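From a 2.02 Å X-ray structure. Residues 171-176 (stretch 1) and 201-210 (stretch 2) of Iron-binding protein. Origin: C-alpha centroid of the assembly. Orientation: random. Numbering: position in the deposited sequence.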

ATOM      1  N   PRO A 171     -19.571  -7.916   7.436  1.00 39.79           N
ATOM      2  CA  PRO A 171     -21.004  -7.620   7.251  1.00 37.47           C
ATOM      3  C   PRO A 171     -21.329  -6.127   7.126  1.00 40.30           C
ATOM      4  O   PRO A 171     -22.452  -5.776   6.732  1.00 41.13           O
ATOM      5  CB  PRO A 171     -21.646  -8.172   8.536  1.00 41.45           C
ATOM      6  CG  PRO A 171     -20.654  -9.158   9.072  1.00 43.57           C
ATOM      7  CD  PRO A 171     -19.318  -8.551   8.742  1.00 34.87           C
ATOM      8  N   ASP A 172     -20.388  -5.254   7.475  1.00 36.47           N
ATOM      9  CA  ASP A 172     -20.631  -3.819   7.327  1.00 40.63           C
ATOM     10  C   ASP A 172     -19.733  -3.263   6.235  1.00 36.24           C
ATOM     11  O   ASP A 172     -18.606  -3.722   6.051  1.00 31.77           O
ATOM     12  CB  ASP A 172     -20.376  -3.059   8.635  1.00 39.44           C
ATOM     13  CG  ASP A 172     -21.386  -3.384   9.729  1.00 50.08           C
ATOM     14  OD1 ASP A 172     -22.508  -3.857   9.423  1.00 47.54           O
ATOM     15  OD2 ASP A 172     -21.042  -3.148  10.912  1.00 54.61           O
ATOM     16  N   ILE A 173     -20.228  -2.263   5.518  1.00 33.15           N
ATOM     17  CA  ILE A 173     -19.438  -1.644   4.459  1.00 30.23           C
ATOM     18  C   ILE A 173     -18.539  -0.583   5.073  1.00 29.71           C
ATOM     19  O   ILE A 173     -18.989   0.233   5.887  1.00 35.13           O
ATOM     20  CB  ILE A 173     -20.354  -0.964   3.435  1.00 32.00           C
ATOM     21  CG1 ILE A 173     -21.349  -1.987   2.900  1.00 32.00           C
ATOM     22  CG2 ILE A 173     -19.539  -0.332   2.318  1.00 34.28           C
ATOM     23  CD1 ILE A 173     -22.438  -1.380   2.033  1.00 40.26           C
ATOM     24  N   TYR A 174     -17.284  -0.565   4.661  1.00 25.79           N
ATOM     25  CA  TYR A 174     -16.350   0.444   5.143  1.00 31.14           C
ATOM     26  C   TYR A 174     -15.801   1.244   3.991  1.00 27.38           C
ATOM     27  O   TYR A 174     -15.527   0.704   2.916  1.00 32.72           O
ATOM     28  CB  TYR A 174     -15.177  -0.205   5.884  1.00 23.24           C
ATOM     29  CG  TYR A 174     -15.491  -0.578   7.327  1.00 27.33           C
ATOM     30  CD1 TYR A 174     -16.326  -1.647   7.625  1.00 27.99           C
ATOM     31  CD2 TYR A 174     -14.936   0.128   8.390  1.00 25.33           C
ATOM     32  CE1 TYR A 174     -16.606  -2.006   8.972  1.00 26.83           C
ATOM     33  CE2 TYR A 174     -15.199  -0.235   9.739  1.00 29.20           C
ATOM     34  CZ  TYR A 174     -16.036  -1.296  10.014  1.00 31.50           C
ATOM     35  OH  TYR A 174     -16.319  -1.621  11.334  1.00 32.93           O
ATOM     36  N   THR A 175     -15.597   2.531   4.224  1.00 25.93           N
ATOM     37  CA  THR A 175     -14.984   3.361   3.214  1.00 37.59           C
ATOM     38  C   THR A 175     -13.705   3.925   3.764  1.00 34.75           C
ATOM     39  O   THR A 175     -13.417   3.772   4.951  1.00 35.50           O
ATOM     40  CB  THR A 175     -15.895   4.516   2.796  1.00 34.31           C
ATOM     41  OG1 THR A 175     -15.265   5.246   1.735  1.00 35.26           O
ATOM     42  CG2 THR A 175     -16.136   5.442   3.966  1.00 31.39           C
ATOM     43  N   ALA A 176     -12.942   4.577   2.894  1.00 34.28           N
ATOM     44  CA  ALA A 176     -11.718   5.255   3.290  1.00 36.37           C
ATOM     45  C   ALA A 176     -11.911   6.754   3.131  1.00 36.21           C
ATOM     46  O   ALA A 176     -12.185   7.240   2.037  1.00 37.16           O
ATOM     47  CB  ALA A 176     -10.555   4.781   2.443  1.00 41.32           C
TER
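Stretch 2 201-210: WKSVSKESII

Stretch 2 begins as an extended strand from Trp201, laid antiparallel beside the strand of stretch 1; their directions differ by 147°, and the axes approach to 4.6 Å. Beyond Val204 the chain turns at Ser205, whose OG accepts from Ser208 N at 2.9 Å and caps the helix that starts at Lys206.

The register pairs Tyr174 with Ser203, Thr175 with Lys202 and Ala176 with Trp201. Thr175 and Lys202 form the hydrogen-bonded pair: Thr175 N donates to Lys202 O at 2.9 Å, and Lys202 N donates to Thr175 O at 3.2 Å. Val204 N extends the ladder to Ile173 O at 2.9 Å. On the other side of the same pair, a water accepts from Ile173 N at 2.9 Å and donates to Val204 O at 2.7 Å, bridging the two where no direct bond forms.

On the face that carries Tyr174, Ala176, Trp201 and Ser203, large side chains meet small ones. The Tyr174 ring lies flat over Ser203, whose CB sits 3.8 Å from the ring centroid, only 13° off the normal; the ring packs on the CB methylene, while OG lies farther from it, and CD2 of Tyr174 is 3.3 Å from N of Ser203. Two residues along on the same face, in the next non-hydrogen-bonded pair, the indole of Trp201 lies near the single methyl of Ala176, with Ala176 CB 4.1 Å from Trp201 NE1.

Toward the helix the fit is aliphatic. Ile173, buried and the residue of stretch 1 most covered by stretch 2, places CG2 4.0 Å from CD1 of Ile209 and 4.3 Å from CG2 of Val204, while its CD1 reaches 4.0 Å from CG of Lys206. Its branched shape thus meets both Val204 and the helix. Thr175 CG2 meets Val204 CG1 at 3.8 Å, methyl against methyl, while Thr175 OG1 is hydrogen-bonded elsewhere in the structure.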

ATOM      1  N   TRP A 201     -10.506   4.656   8.220  1.00 38.58           N
ATOM      2  CA  TRP A 201     -11.467   3.675   7.726  1.00 38.92           C
ATOM      3  C   TRP A 201     -12.687   3.714   8.638  1.00 38.36           C
ATOM      4  O   TRP A 201     -12.558   3.543   9.844  1.00 41.96           O
ATOM      5  CB  TRP A 201     -10.830   2.262   7.721  1.00 39.20           C
ATOM      6  CG  TRP A 201      -9.840   2.053   6.592  1.00 39.24           C
ATOM      7  CD1 TRP A 201      -9.153   3.026   5.926  1.00 41.88           C
ATOM      8  CD2 TRP A 201      -9.455   0.807   5.978  1.00 41.23           C
ATOM      9  NE1 TRP A 201      -8.361   2.471   4.956  1.00 46.07           N
ATOM     10  CE2 TRP A 201      -8.521   1.110   4.966  1.00 46.69           C
ATOM     11  CE3 TRP A 201      -9.807  -0.530   6.187  1.00 41.77           C
ATOM     12  CZ2 TRP A 201      -7.930   0.125   4.161  1.00 42.08           C
ATOM     13  CZ3 TRP A 201      -9.220  -1.509   5.387  1.00 45.74           C
ATOM     14  CH2 TRP A 201      -8.289  -1.177   4.390  1.00 44.26           C
ATOM     15  N   LYS A 202     -13.869   3.961   8.071  1.00 35.69           N
ATOM     16  CA  LYS A 202     -15.094   4.026   8.861  1.00 38.78           C
ATOM     17  C   LYS A 202     -16.213   3.223   8.216  1.00 38.15           C
ATOM     18  O   LYS A 202     -16.341   3.199   6.991  1.00 35.32           O
ATOM     19  CB  LYS A 202     -15.544   5.488   9.026  1.00 50.84           C
ATOM     20  CG  LYS A 202     -14.590   6.327   9.871  1.00 61.54           C
ATOM     21  CD  LYS A 202     -14.380   5.699  11.252  1.00 66.43           C
ATOM     22  CE  LYS A 202     -13.164   6.283  11.967  1.00 67.51           C
ATOM     23  NZ  LYS A 202     -13.363   7.715  12.311  1.00 70.24           N
ATOM     24  N   SER A 203     -17.031   2.562   9.029  1.00 34.61           N
ATOM     25  CA  SER A 203     -18.247   1.962   8.480  1.00 35.02           C
ATOM     26  C   SER A 203     -19.264   3.035   8.079  1.00 38.61           C
ATOM     27  O   SER A 203     -19.423   4.054   8.762  1.00 41.94           O
ATOM     28  CB  SER A 203     -18.876   0.992   9.476  1.00 33.75           C
ATOM     29  OG  SER A 203     -19.431   1.691  10.566  1.00 44.09           O
ATOM     30  N   VAL A 204     -19.954   2.797   6.970  1.00 35.18           N
ATOM     31  CA  VAL A 204     -20.997   3.697   6.492  1.00 37.69           C
ATOM     32  C   VAL A 204     -22.212   2.864   6.122  1.00 41.49           C
ATOM     33  O   VAL A 204     -22.070   1.725   5.676  1.00 39.79           O
ATOM     34  CB  VAL A 204     -20.524   4.503   5.263  1.00 39.81           C
ATOM     35  CG1 VAL A 204     -19.493   5.525   5.684  1.00 43.81           C
ATOM     36  CG2 VAL A 204     -19.930   3.569   4.196  1.00 36.82           C
ATOM     37  N   SER A 205     -23.407   3.414   6.316  1.00 33.55           N
ATOM     38  CA  SER A 205     -24.613   2.676   6.002  1.00 34.25           C
ATOM     39  C   SER A 205     -24.901   2.734   4.498  1.00 36.10           C
ATOM     40  O   SER A 205     -24.367   3.596   3.779  1.00 34.51           O
ATOM     41  CB  SER A 205     -25.787   3.286   6.745  1.00 40.52           C
ATOM     42  OG  SER A 205     -26.147   4.495   6.107  1.00 43.05           O
ATOM     43  N   LYS A 206     -25.746   1.824   4.021  1.00 40.55           N
ATOM     44  CA  LYS A 206     -26.127   1.822   2.620  1.00 42.31           C
ATOM     45  C   LYS A 206     -26.869   3.112   2.319  1.00 46.41           C
ATOM     46  O   LYS A 206     -26.688   3.692   1.248  1.00 40.81           O
ATOM     47  CB  LYS A 206     -27.044   0.643   2.307  1.00 49.66           C
ATOM     48  CG  LYS A 206     -26.357  -0.697   2.109  1.00 53.54           C
ATOM     49  CD  LYS A 206     -27.407  -1.739   1.707  1.00 60.02           C
ATOM     50  CE  LYS A 206     -27.605  -2.799   2.774  1.00 63.24           C
ATOM     51  NZ  LYS A 206     -26.498  -3.805   2.747  1.00 64.80           N
ATOM     52  N   GLU A 207     -27.711   3.551   3.257  1.00 41.11           N
ATOM     53  CA  GLU A 207     -28.507   4.770   3.061  1.00 44.87           C
ATOM     54  C   GLU A 207     -27.572   5.941   2.831  1.00 39.83           C
ATOM     55  O   GLU A 207     -27.803   6.768   1.959  1.00 40.92           O
ATOM     56  CB  GLU A 207     -29.396   5.067   4.279  1.00 47.67           C
ATOM     57  CG  GLU A 207     -30.627   4.190   4.417  1.00 49.66           C
ATOM     58  N   SER A 208     -26.506   5.981   3.626  1.00 36.30           N
ATOM     59  CA  SER A 208     -25.507   7.041   3.579  1.00 41.27           C
ATOM     60  C   SER A 208     -24.781   7.120   2.231  1.00 41.63           C
ATOM     61  O   SER A 208     -24.592   8.209   1.684  1.00 40.00           O
ATOM     62  CB  SER A 208     -24.502   6.829   4.713  1.00 55.62           C
ATOM     63  OG  SER A 208     -23.804   8.018   5.016  1.00 64.85           O
ATOM     64  N   ILE A 209     -24.363   5.969   1.706  1.00 42.04           N
ATOM     65  CA  ILE A 209     -23.724   5.916   0.393  1.00 36.40           C
ATOM     66  C   ILE A 209     -24.693   6.389  -0.702  1.00 37.40           C
ATOM     67  O   ILE A 209     -24.314   7.172  -1.580  1.00 34.59           O
ATOM     68  CB  ILE A 209     -23.227   4.489   0.066  1.00 31.22           C
ATOM     69  CG1 ILE A 209     -22.282   3.986   1.165  1.00 33.16           C
ATOM     70  CG2 ILE A 209     -22.505   4.461  -1.272  1.00 33.72           C
ATOM     71  CD1 ILE A 209     -22.064   2.478   1.143  1.00 32.64           C
ATOM     72  N   ILE A 210     -25.937   5.911  -0.656  1.00 37.50           N
ATOM     73  CA  ILE A 210     -26.932   6.281  -1.665  1.00 43.45           C
ATOM     74  C   ILE A 210     -27.136   7.788  -1.680  1.00 43.67           C
ATOM     75  O   ILE A 210     -27.202   8.396  -2.742  1.00 42.67           O
ATOM     76  CB  ILE A 210     -28.280   5.564  -1.422  1.00 39.09           C
ATOM     77  CG1 ILE A 210     -28.170   4.094  -1.831  1.00 37.40           C
ATOM     78  CG2 ILE A 210     -29.426   6.244  -2.177  1.00 42.15           C
ATOM     79  CD1 ILE A 210     -29.253   3.214  -1.235  1.00 41.60           C
TER
HETATM   80  O   HOH W   1     -22.608  -0.846   6.333  1.00 38.18           O